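Local coordinates for periplasmic binding protein (Xylanimonas cellulosilytica, PDB 4MX8) that probably captures a solute, perhaps an iron-siderophore complex or a cobalamin, outside the membrane and delivers it to an ABC-type importer, at residues T92-A96 with R114-L118; A195-N199 with G209-D214; V250-T256 with P289-I294. All blocks are in the same frame, centred on the assembly; numbering follows the deposited sequence.

Contact 1. Residues T92-A96 with R114-L118; sequences TLFEA and RSSGL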
ATOM      1  N   THR A  92       8.329   7.961  13.354  1.00 28.08           N
ATOM      2  CA  THR A  92       7.248   8.210  12.395  1.00 35.79           C
ATOM      3  C   THR A  92       7.471   7.296  11.197  1.00 37.68           C
ATOM      4  O   THR A  92       8.382   6.475  11.215  1.00 39.99           O
ATOM      5  CB  THR A  92       7.260   9.634  11.882  1.00 24.35           C
ATOM      6  OG1 THR A  92       8.429   9.802  11.075  1.00 32.62           O
ATOM      7  CG2 THR A  92       7.260  10.633  13.036  1.00 26.13           C
ATOM      8  N   LEU A  93       6.664   7.450  10.150  1.00 21.80           N
ATOM      9  CA  LEU A  93       6.776   6.581   8.976  1.00 20.64           C
ATOM     10  C   LEU A  93       8.103   6.775   8.245  1.00 31.48           C
ATOM     11  O   LEU A  93       8.471   5.959   7.412  1.00 30.19           O
ATOM     12  CB  LEU A  93       5.638   6.854   7.997  1.00 24.57           C
ATOM     13  CG  LEU A  93       4.227   6.539   8.493  1.00 23.33           C
ATOM     14  CD1 LEU A  93       3.186   6.943   7.463  1.00 22.12           C
ATOM     15  CD2 LEU A  93       4.131   5.064   8.829  1.00 23.61           C
ATOM     16  N   PHE A  94       8.804   7.861   8.571  1.00 26.34           N
ATOM     17  CA  PHE A  94       9.988   8.291   7.840  1.00 21.65           C
ATOM     18  C   PHE A  94      11.249   8.309   8.693  1.00 29.93           C
ATOM     19  O   PHE A  94      12.365   8.408   8.165  1.00 35.75           O
ATOM     20  CB  PHE A  94       9.805   9.720   7.354  1.00 21.91           C
ATOM     21  CG  PHE A  94       8.755   9.894   6.315  1.00 22.00           C
ATOM     22  CD1 PHE A  94       8.972   9.500   5.013  1.00 26.18           C
ATOM     23  CD2 PHE A  94       7.568  10.514   6.624  1.00 23.91           C
ATOM     24  CE1 PHE A  94       7.996   9.700   4.042  1.00 40.29           C
ATOM     25  CE2 PHE A  94       6.596  10.721   5.654  1.00 31.54           C
ATOM     26  CZ  PHE A  94       6.807  10.316   4.366  1.00 31.38           C
ATOM     27  N   GLU A  95      11.077   8.264  10.008  1.00 24.50           N
ATOM     28  CA  GLU A  95      12.167   8.601  10.904  1.00 22.70           C
ATOM     29  C   GLU A  95      12.122   7.771  12.172  1.00 28.90           C
ATOM     30  O   GLU A  95      11.050   7.524  12.730  1.00 40.06           O
ATOM     31  CB  GLU A  95      12.078  10.086  11.250  1.00 31.54           C
ATOM     32  CG  GLU A  95      13.361  10.676  11.788  1.00 43.75           C
ATOM     33  CD  GLU A  95      13.298  12.185  11.928  1.00 56.12           C
ATOM     34  OE1 GLU A  95      12.189  12.752  11.773  1.00 49.98           O
ATOM     35  OE2 GLU A  95      14.362  12.799  12.195  1.00 68.80           O
ATOM     36  N   ALA A  96      13.288   7.347  12.644  1.00 27.22           N
ATOM     37  CA  ALA A  96      13.357   6.502  13.833  1.00 29.90           C
ATOM     38  C   ALA A  96      13.925   7.225  15.057  1.00 36.56           C
ATOM     39  O   ALA A  96      14.898   7.969  14.950  1.00 54.56           O
ATOM     40  CB  ALA A  96      14.182   5.259  13.528  1.00 34.52           C
ATOM     41  N   ARG A 114       8.480   4.065   2.929  1.00 29.63           N
ATOM     42  CA  ARG A 114       8.910   5.358   3.456  1.00 18.98           C
ATOM     43  C   ARG A 114      10.040   5.194   4.451  1.00 22.30           C
ATOM     44  O   ARG A 114      10.864   6.105   4.630  1.00 38.48           O
ATOM     45  CB  ARG A 114       7.733   6.085   4.108  1.00 19.39           C
ATOM     46  CG  ARG A 114       6.627   6.466   3.138  1.00 20.09           C
ATOM     47  CD  ARG A 114       5.386   6.963   3.873  1.00 21.92           C
ATOM     48  NE  ARG A 114       4.311   7.333   2.952  1.00 28.91           N
ATOM     49  CZ  ARG A 114       3.308   6.526   2.627  1.00 38.29           C
ATOM     50  NH1 ARG A 114       2.377   6.936   1.783  1.00 49.28           N
ATOM     51  NH2 ARG A 114       3.236   5.311   3.148  1.00 36.86           N
ATOM     52  N   SER A 115      10.092   4.033   5.093  1.00 18.17           N
ATOM     53  CA  SER A 115      11.115   3.811   6.107  1.00 24.00           C
ATOM     54  C   SER A 115      12.274   2.963   5.591  1.00 25.25           C
ATOM     55  O   SER A 115      13.156   2.584   6.364  1.00 24.84           O
ATOM     56  CB  SER A 115      10.512   3.189   7.362  1.00 18.48           C
ATOM     57  OG  SER A 115       9.997   1.901   7.081  1.00 27.59           O
ATOM     58  N   SER A 116      12.275   2.686   4.286  1.00 24.14           N
ATOM     59  CA  SER A 116      13.283   1.818   3.687  1.00 25.89           C
ATOM     60  C   SER A 116      14.692   2.313   4.047  1.00 32.44           C
ATOM     61  O   SER A 116      15.533   1.535   4.504  1.00 24.15           O
ATOM     62  CB  SER A 116      13.075   1.727   2.165  1.00 26.11           C
ATOM     63  OG  SER A 116      14.300   1.883   1.471  1.00 47.66           O
ATOM     64  N   GLY A 117      14.914   3.619   3.892  1.00 26.64           N
ATOM     65  CA  GLY A 117      16.216   4.213   4.132  1.00 28.42           C
ATOM     66  C   GLY A 117      16.757   4.092   5.548  1.00 31.64           C
ATOM     67  O   GLY A 117      17.973   4.159   5.754  1.00 30.90           O
ATOM     68  N   LEU A 118      15.859   3.922   6.517  1.00 28.06           N
ATOM     69  CA  LEU A 118      16.244   3.753   7.917  1.00 27.40           C
ATOM     70  C   LEU A 118      16.908   2.407   8.182  1.00 33.04           C
ATOM     71  O   LEU A 118      17.293   2.129   9.312  1.00 36.82           O
ATOM     72  CB  LEU A 118      15.020   3.820   8.818  1.00 20.39           C
ATOM     73  CG  LEU A 118      14.173   5.069   8.801  1.00 20.99           C
ATOM     74  CD1 LEU A 118      13.086   4.914   9.831  1.00 29.67           C
ATOM     75  CD2 LEU A 118      15.020   6.250   9.131  1.00 27.74           C
TER
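Two loops that each follow a β-strand and lead into a helix, a recurring element of the α/β lobes of TroA-like binding proteins, meet here at the surface. An ST turn shapes the first, with T92 OG1 accepting from F94 N at 3.2 Å; a backbone bond from T92 N to E95 O, 2.8 Å, closes the turn further. L93 then lies along the arginine, its CB 4.1 Å from R114 CD and its carbonyl O 3.4 Å from R114 CB. F94 has its CA-to-CB bond directed away, yet the ring swings back until CE1 is 3.6 Å from R114 CB. The aliphatic part of R114 thus packs against both L93 and F94, while its guanidinium hydrogen-bonds to the backbone carbonyls of Y293 and I294. From the F94 carbonyl onward L118 takes over: F94 O lies 3.6 Å from L118 CD2 and, as the chain extends, E95 C lies 3.8 Å from L118 CD1. No hydrogen bond joins the segments, so van der Waals packing carries the contact, side chains meeting backbone as well as each other, and it finishes with A96 CB 3.9 Å from L118 CD1.

Contact 2. Residues A195-N199 with G209-D214; sequences ALSPN and GGLIYD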
ATOM      1  N   ALA A 195      -3.671  11.478 -12.903  1.00 42.23           N
ATOM      2  CA  ALA A 195      -4.110  10.228 -13.514  1.00 44.31           C
ATOM      3  C   ALA A 195      -3.246   9.060 -13.051  1.00 45.48           C
ATOM      4  O   ALA A 195      -2.012   9.121 -13.133  1.00 45.04           O
ATOM      5  CB  ALA A 195      -4.094  10.333 -15.029  1.00 38.78           C
ATOM      6  N   LEU A 196      -3.892   8.004 -12.562  1.00 34.14           N
ATOM      7  CA  LEU A 196      -3.184   6.754 -12.282  1.00 44.50           C
ATOM      8  C   LEU A 196      -3.013   5.913 -13.546  1.00 40.82           C
ATOM      9  O   LEU A 196      -3.853   5.907 -14.427  1.00 39.62           O
ATOM     10  CB  LEU A 196      -3.913   5.940 -11.234  1.00 44.82           C
ATOM     11  CG  LEU A 196      -4.042   6.663  -9.916  1.00 31.08           C
ATOM     12  CD1 LEU A 196      -4.716   5.744  -8.920  1.00 29.62           C
ATOM     13  CD2 LEU A 196      -2.682   7.064  -9.472  1.00 31.76           C
ATOM     14  N   SER A 197      -1.919   5.182 -13.619  1.00 42.93           N
ATOM     15  CA  SER A 197      -1.533   4.557 -14.866  1.00 45.11           C
ATOM     16  C   SER A 197      -1.122   3.121 -14.578  1.00 41.15           C
ATOM     17  O   SER A 197      -0.490   2.857 -13.551  1.00 52.88           O
ATOM     18  CB  SER A 197      -0.362   5.353 -15.458  1.00 50.13           C
ATOM     19  OG  SER A 197       0.348   4.595 -16.418  1.00 65.80           O
ATOM     20  N   PRO A 198      -1.480   2.181 -15.466  1.00 37.90           N
ATOM     21  CA  PRO A 198      -0.953   0.821 -15.312  1.00 35.49           C
ATOM     22  C   PRO A 198       0.565   0.869 -15.194  1.00 42.74           C
ATOM     23  O   PRO A 198       1.232   1.664 -15.870  1.00 52.90           O
ATOM     24  CB  PRO A 198      -1.337   0.139 -16.628  1.00 33.92           C
ATOM     25  CG  PRO A 198      -2.477   0.866 -17.111  1.00 34.09           C
ATOM     26  CD  PRO A 198      -2.321   2.304 -16.663  1.00 42.88           C
ATOM     27  N   ASN A 199       1.108   0.036 -14.323  1.00 41.70           N
ATOM     28  CA  ASN A 199       2.542  -0.005 -14.110  1.00 43.06           C
ATOM     29  C   ASN A 199       3.236  -0.602 -15.321  1.00 55.32           C
ATOM     30  O   ASN A 199       2.917  -1.710 -15.740  1.00 68.04           O
ATOM     31  CB  ASN A 199       2.840  -0.855 -12.883  1.00 46.19           C
ATOM     32  CG  ASN A 199       4.208  -0.605 -12.311  1.00 50.77           C
ATOM     33  OD1 ASN A 199       4.911   0.329 -12.712  1.00 53.02           O
ATOM     34  ND2 ASN A 199       4.596  -1.440 -11.346  1.00 59.70           N
ATOM     35  N   GLY A 209       0.117   3.131  -8.145  1.00 36.37           N
ATOM     36  CA  GLY A 209      -0.836   3.774  -9.021  1.00 37.18           C
ATOM     37  C   GLY A 209      -1.538   2.752  -9.879  1.00 39.51           C
ATOM     38  O   GLY A 209      -2.744   2.828 -10.070  1.00 51.13           O
ATOM     39  N   GLY A 210      -0.780   1.781 -10.377  1.00 40.11           N
ATOM     40  CA  GLY A 210      -1.312   0.808 -11.316  1.00 43.89           C
ATOM     41  C   GLY A 210      -2.189  -0.284 -10.729  1.00 37.73           C
ATOM     42  O   GLY A 210      -2.809  -1.036 -11.476  1.00 37.29           O
ATOM     43  N   LEU A 211      -2.247  -0.352  -9.402  1.00 33.32           N
ATOM     44  CA  LEU A 211      -2.971  -1.403  -8.686  1.00 41.07           C
ATOM     45  C   LEU A 211      -4.370  -1.701  -9.237  1.00 42.09           C
ATOM     46  O   LEU A 211      -4.722  -2.846  -9.521  1.00 36.00           O
ATOM     47  CB  LEU A 211      -3.096  -1.004  -7.221  1.00 43.11           C
ATOM     48  CG  LEU A 211      -2.737  -2.010  -6.145  1.00 44.04           C
ATOM     49  CD1 LEU A 211      -1.350  -2.530  -6.376  1.00 49.26           C
ATOM     50  CD2 LEU A 211      -2.810  -1.282  -4.828  1.00 49.73           C
ATOM     51  N   ILE A 212      -5.156  -0.647  -9.387  1.00 45.64           N
ATOM     52  CA  ILE A 212      -6.513  -0.746  -9.887  1.00 26.35           C
ATOM     53  C   ILE A 212      -6.579  -1.449 -11.273  1.00 37.04           C
ATOM     54  O   ILE A 212      -7.525  -2.176 -11.575  1.00 32.67           O
ATOM     55  CB  ILE A 212      -7.138   0.682  -9.862  1.00 31.17           C
ATOM     56  CG1 ILE A 212      -8.445   0.677  -9.077  1.00 34.97           C
ATOM     57  CG2 ILE A 212      -7.245   1.318 -11.246  1.00 27.86           C
ATOM     58  CD1 ILE A 212      -9.531  -0.161  -9.688  1.00 37.21           C
ATOM     59  N   TYR A 213      -5.551  -1.259 -12.099  1.00 33.56           N
ATOM     60  CA  TYR A 213      -5.518  -1.854 -13.432  1.00 29.92           C
ATOM     61  C   TYR A 213      -4.790  -3.184 -13.410  1.00 31.78           C
ATOM     62  O   TYR A 213      -5.170  -4.114 -14.114  1.00 47.65           O
ATOM     63  CB  TYR A 213      -4.786  -0.949 -14.449  1.00 34.64           C
ATOM     64  CG  TYR A 213      -5.162   0.512 -14.444  1.00 32.83           C
ATOM     65  CD1 TYR A 213      -6.299   0.955 -15.087  1.00 39.95           C
ATOM     66  CD2 TYR A 213      -4.361   1.452 -13.813  1.00 37.63           C
ATOM     67  CE1 TYR A 213      -6.644   2.297 -15.084  1.00 39.37           C
ATOM     68  CE2 TYR A 213      -4.695   2.792 -13.803  1.00 31.23           C
ATOM     69  CZ  TYR A 213      -5.837   3.205 -14.440  1.00 32.85           C
ATOM     70  OH  TYR A 213      -6.176   4.535 -14.436  1.00 36.70           O
ATOM     71  N   ASP A 214      -3.717  -3.257 -12.625  1.00 34.09           N
ATOM     72  CA  ASP A 214      -2.759  -4.373 -12.686  1.00 33.33           C
ATOM     73  C   ASP A 214      -3.200  -5.631 -11.929  1.00 37.73           C
ATOM     74  O   ASP A 214      -3.001  -6.753 -12.395  1.00 44.47           O
ATOM     75  CB  ASP A 214      -1.402  -3.917 -12.155  1.00 30.93           C
ATOM     76  CG  ASP A 214      -0.762  -2.837 -13.024  1.00 45.29           C
ATOM     77  OD1 ASP A 214      -0.996  -2.827 -14.260  1.00 43.89           O
ATOM     78  OD2 ASP A 214      -0.021  -1.999 -12.461  1.00 42.23           O
TER
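A helix with two successive glycines in its first turn can be approached very closely by a neighbouring loop, and helix 207-214 illustrates this. G209 packs against L196, with G209 O 3.5 Å from L196 CB. At G210 the backbones come together: its CA is 4.0 Å from P198 CA and 3.1 Å from S197 O, and a β-carbon there would collide with N199 N and with D214 OD2. L211 and I212 turn to other neighbours. Y213 reaches back over the loop, its OH donating to L196 O at 2.7 Å, while P198 packs on the ring in a CH-pi contact, CD lying 3.9 Å from the Y213 ring centroid. The same hydroxyl also pairs with G185 N of strand 183-189, tying helix, loop and sheet together. D214 completes the series by accepting from N199 N through OD2 at 3.0 Å. Both cross-segment hydrogen bonds therefore join a side chain of the helix to the backbone of the loop, so these two anchors use no side-chain group of the loop, while L196 and P198 add apolar packing on Y213.

Contact 3. Residues V250-T256 with P289-I294; sequences VDRDAAT and PTAWYI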
ATOM      1  N   VAL A 250      -9.039   8.064  -5.413  1.00 41.48           N
ATOM      2  CA  VAL A 250      -8.268   8.005  -4.164  1.00 40.70           C
ATOM      3  C   VAL A 250      -8.047   9.431  -3.645  1.00 44.59           C
ATOM      4  O   VAL A 250      -7.363  10.228  -4.287  1.00 50.52           O
ATOM      5  CB  VAL A 250      -6.886   7.372  -4.413  1.00 29.99           C
ATOM      6  CG1 VAL A 250      -6.058   7.404  -3.176  1.00 30.03           C
ATOM      7  CG2 VAL A 250      -7.037   5.963  -4.892  1.00 28.77           C
ATOM      8  N   ASP A 251      -8.628   9.766  -2.501  1.00 39.37           N
ATOM      9  CA  ASP A 251      -8.475  11.112  -1.944  1.00 34.71           C
ATOM     10  C   ASP A 251      -7.166  11.185  -1.149  1.00 40.51           C
ATOM     11  O   ASP A 251      -7.123  10.841   0.028  1.00 43.22           O
ATOM     12  CB  ASP A 251      -9.664  11.411  -1.036  1.00 38.73           C
ATOM     13  CG  ASP A 251      -9.681  12.828  -0.523  1.00 56.81           C
ATOM     14  OD1 ASP A 251      -8.685  13.565  -0.713  1.00 58.54           O
ATOM     15  OD2 ASP A 251     -10.714  13.201   0.077  1.00 65.82           O
ATOM     16  N   ARG A 252      -6.088  11.624  -1.781  1.00 40.18           N
ATOM     17  CA  ARG A 252      -4.780  11.563  -1.129  1.00 38.66           C
ATOM     18  C   ARG A 252      -4.686  12.511   0.061  1.00 44.76           C
ATOM     19  O   ARG A 252      -4.008  12.212   1.039  1.00 47.41           O
ATOM     20  CB  ARG A 252      -3.671  11.872  -2.130  1.00 41.45           C
ATOM     21  CG  ARG A 252      -2.267  11.817  -1.568  1.00 36.51           C
ATOM     22  CD  ARG A 252      -1.293  12.419  -2.551  1.00 42.80           C
ATOM     23  NE  ARG A 252      -0.353  13.293  -1.861  1.00 70.01           N
ATOM     24  CZ  ARG A 252       0.420  14.191  -2.463  1.00 74.80           C
ATOM     25  NH1 ARG A 252       0.371  14.334  -3.777  1.00 75.93           N
ATOM     26  NH2 ARG A 252       1.246  14.941  -1.748  1.00 77.82           N
ATOM     27  N   ASP A 253      -5.368  13.648  -0.021  1.00 45.79           N
ATOM     28  CA  ASP A 253      -5.354  14.613   1.074  1.00 47.98           C
ATOM     29  C   ASP A 253      -6.053  14.083   2.317  1.00 50.86           C
ATOM     30  O   ASP A 253      -5.741  14.490   3.438  1.00 56.75           O
ATOM     31  CB  ASP A 253      -5.966  15.954   0.647  1.00 45.15           C
ATOM     32  CG  ASP A 253      -4.982  16.820  -0.123  1.00 57.56           C
ATOM     33  OD1 ASP A 253      -3.767  16.515  -0.106  1.00 62.69           O
ATOM     34  OD2 ASP A 253      -5.424  17.806  -0.744  1.00 64.77           O
ATOM     35  N   ALA A 254      -7.004  13.179   2.112  1.00 38.86           N
ATOM     36  CA  ALA A 254      -7.712  12.573   3.223  1.00 38.90           C
ATOM     37  C   ALA A 254      -6.753  11.723   4.046  1.00 50.76           C
ATOM     38  O   ALA A 254      -6.849  11.672   5.270  1.00 58.22           O
ATOM     39  CB  ALA A 254      -8.839  11.738   2.717  1.00 37.83           C
ATOM     40  N   ALA A 255      -5.809  11.085   3.358  1.00 43.58           N
ATOM     41  CA  ALA A 255      -4.952  10.065   3.947  1.00 39.92           C
ATOM     42  C   ALA A 255      -3.745  10.645   4.656  1.00 41.52           C
ATOM     43  O   ALA A 255      -3.201  10.029   5.566  1.00 48.70           O
ATOM     44  CB  ALA A 255      -4.494   9.108   2.877  1.00 52.97           C
ATOM     45  N   THR A 256      -3.330  11.830   4.237  1.00 43.57           N
ATOM     46  CA  THR A 256      -2.087  12.407   4.705  1.00 43.23           C
ATOM     47  C   THR A 256      -2.299  13.479   5.761  1.00 56.41           C
ATOM     48  O   THR A 256      -1.337  13.983   6.351  1.00 64.83           O
ATOM     49  CB  THR A 256      -1.335  13.032   3.552  1.00 46.12           C
ATOM     50  OG1 THR A 256      -2.201  13.971   2.889  1.00 47.17           O
ATOM     51  CG2 THR A 256      -0.889  11.958   2.581  1.00 38.32           C
ATOM     52  N   PRO A 289      -8.502   5.732   1.212  1.00 34.77           N
ATOM     53  CA  PRO A 289      -7.262   6.503   1.115  1.00 30.67           C
ATOM     54  C   PRO A 289      -6.154   5.883   1.938  1.00 33.38           C
ATOM     55  O   PRO A 289      -5.109   5.581   1.369  1.00 38.79           O
ATOM     56  CB  PRO A 289      -7.657   7.854   1.695  1.00 36.91           C
ATOM     57  CG  PRO A 289      -9.103   7.955   1.398  1.00 32.84           C
ATOM     58  CD  PRO A 289      -9.623   6.579   1.633  1.00 31.99           C
ATOM     59  N   THR A 290      -6.378   5.680   3.236  1.00 36.26           N
ATOM     60  CA  THR A 290      -5.383   5.012   4.085  1.00 35.35           C
ATOM     61  C   THR A 290      -4.952   3.657   3.524  1.00 36.45           C
ATOM     62  O   THR A 290      -3.756   3.377   3.436  1.00 37.69           O
ATOM     63  CB  THR A 290      -5.878   4.797   5.521  1.00 33.43           C
ATOM     64  OG1 THR A 290      -6.302   6.041   6.076  1.00 53.64           O
ATOM     65  CG2 THR A 290      -4.772   4.259   6.358  1.00 32.01           C
ATOM     66  N   ALA A 291      -5.909   2.810   3.153  1.00 28.77           N
ATOM     67  CA  ALA A 291      -5.520   1.518   2.585  1.00 36.47           C
ATOM     68  C   ALA A 291      -4.779   1.662   1.247  1.00 37.36           C
ATOM     69  O   ALA A 291      -3.660   1.184   1.105  1.00 30.60           O
ATOM     70  CB  ALA A 291      -6.701   0.592   2.453  1.00 27.44           C
ATOM     71  N   TRP A 292      -5.378   2.345   0.279  1.00 33.07           N
ATOM     72  CA  TRP A 292      -4.755   2.435  -1.028  1.00 26.57           C
ATOM     73  C   TRP A 292      -3.521   3.333  -1.114  1.00 32.75           C
ATOM     74  O   TRP A 292      -2.704   3.165  -2.012  1.00 46.01           O
ATOM     75  CB  TRP A 292      -5.768   2.855  -2.079  1.00 26.63           C
ATOM     76  CG  TRP A 292      -6.851   1.865  -2.323  1.00 27.84           C
ATOM     77  CD1 TRP A 292      -7.950   1.652  -1.546  1.00 28.51           C
ATOM     78  CD2 TRP A 292      -6.962   0.967  -3.438  1.00 28.47           C
ATOM     79  NE1 TRP A 292      -8.733   0.673  -2.101  1.00 36.13           N
ATOM     80  CE2 TRP A 292      -8.153   0.234  -3.262  1.00 31.49           C
ATOM     81  CE3 TRP A 292      -6.167   0.711  -4.562  1.00 26.83           C
ATOM     82  CZ2 TRP A 292      -8.579  -0.737  -4.174  1.00 25.56           C
ATOM     83  CZ3 TRP A 292      -6.583  -0.247  -5.464  1.00 25.19           C
ATOM     84  CH2 TRP A 292      -7.789  -0.963  -5.265  1.00 31.64           C
ATOM     85  N   TYR A 293      -3.360   4.288  -0.211  1.00 35.50           N
ATOM     86  CA  TYR A 293      -2.232   5.198  -0.355  1.00 29.07           C
ATOM     87  C   TYR A 293      -1.186   5.131   0.760  1.00 35.28           C
ATOM     88  O   TYR A 293       0.007   5.235   0.493  1.00 53.48           O
ATOM     89  CB  TYR A 293      -2.724   6.621  -0.537  1.00 30.15           C
ATOM     90  CG  TYR A 293      -1.613   7.641  -0.630  1.00 34.51           C
ATOM     91  CD1 TYR A 293      -1.023   7.929  -1.832  1.00 31.89           C
ATOM     92  CD2 TYR A 293      -1.154   8.311   0.491  1.00 37.39           C
ATOM     93  CE1 TYR A 293      -0.020   8.847  -1.921  1.00 33.48           C
ATOM     94  CE2 TYR A 293      -0.140   9.223   0.406  1.00 34.29           C
ATOM     95  CZ  TYR A 293       0.416   9.496  -0.806  1.00 39.70           C
ATOM     96  OH  TYR A 293       1.423  10.425  -0.913  1.00 44.57           O
ATOM     97  N   ILE A 294      -1.608   4.975   2.009  1.00 29.93           N
ATOM     98  CA  ILE A 294      -0.636   4.958   3.121  1.00 43.42           C
ATOM     99  C   ILE A 294      -0.040   3.575   3.354  1.00 36.23           C
ATOM    100  O   ILE A 294       1.168   3.402   3.324  1.00 44.98           O
ATOM    101  CB  ILE A 294      -1.240   5.477   4.445  1.00 31.83           C
ATOM    102  CG1 ILE A 294      -1.563   6.962   4.327  1.00 33.05           C
ATOM    103  CG2 ILE A 294      -0.296   5.212   5.591  1.00 32.74           C
ATOM    104  CD1 ILE A 294      -0.352   7.821   4.172  1.00 34.31           C
TER
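How a small residue fits the surface of a crossing helix is well illustrated by A255. The axes of the short segments 252-256 and 289-294 are almost perpendicular, at a signed angle of -92°, and approach to 8.6 Å. The methyl of A255 is a knob in a hole formed by P289, T290, Y293 and I294, with A255 CB 3.6 Å from P289 CB and 3.9 Å from I294 CG1.

Y293 contributes most by its conformation. In the t rotamer its ring extends across helix 252-256, where R252, with chi1 and chi2 both t, stretches over it; R252 CG lies 3.8 Å from the Y293 ring centroid, 16° off the normal, a CH-pi contact. T256 chooses p, which lets its hydroxyl donate to R252 O at 3.1 Å while T256 CG2 meets Y293 CE2 at 3.6 Å. I294, m at both chi angles, brings CG1 to 3.7 Å from A255 O. Next to the crossing, V250 in t has CG1 4.3 Å from Y293 CB and CG2 4.4 Å from W292 CB, whereas the W292 indole leads off to pair with D308 of helix 299-309.

D251, also t, serves as the N-cap of helix 252-256: its OD1 accepts weakly from A254 N at 3.3 Å, and its OD2 bonds to A264 N. The arrangement is typical of an α/β lobe: strand 246-251 leads directly into helix 252-256, its parallel neighbour 284-287 leads, after N288, into helix 289-295, and the two helices pack across each other at the ends of their strands.

The three contacts follow one another along the chain without overlapping. Contacts 1 and 2 lie on opposite sides of the chain's centre, their centres 25 Å apart and their nearest atoms about 11 Å. Contact 3 touches both, with centres 18 Å from contact 1 and 15 Å from contact 2. Contacts 2 and 3 share the sheet 192-195, 183-189, 246-251, 284-287, and W292 packs on L211 and I212 of helix 207-214. Towards contact 1 the link is polar: R114 NH2 to I294 O at 2.8 Å and R114 NH1 to Y293 O at 3.2 Å. Solute-binding proteins of this family have two lobes; these probable hydrogen bonds are consistent with a bridge between them.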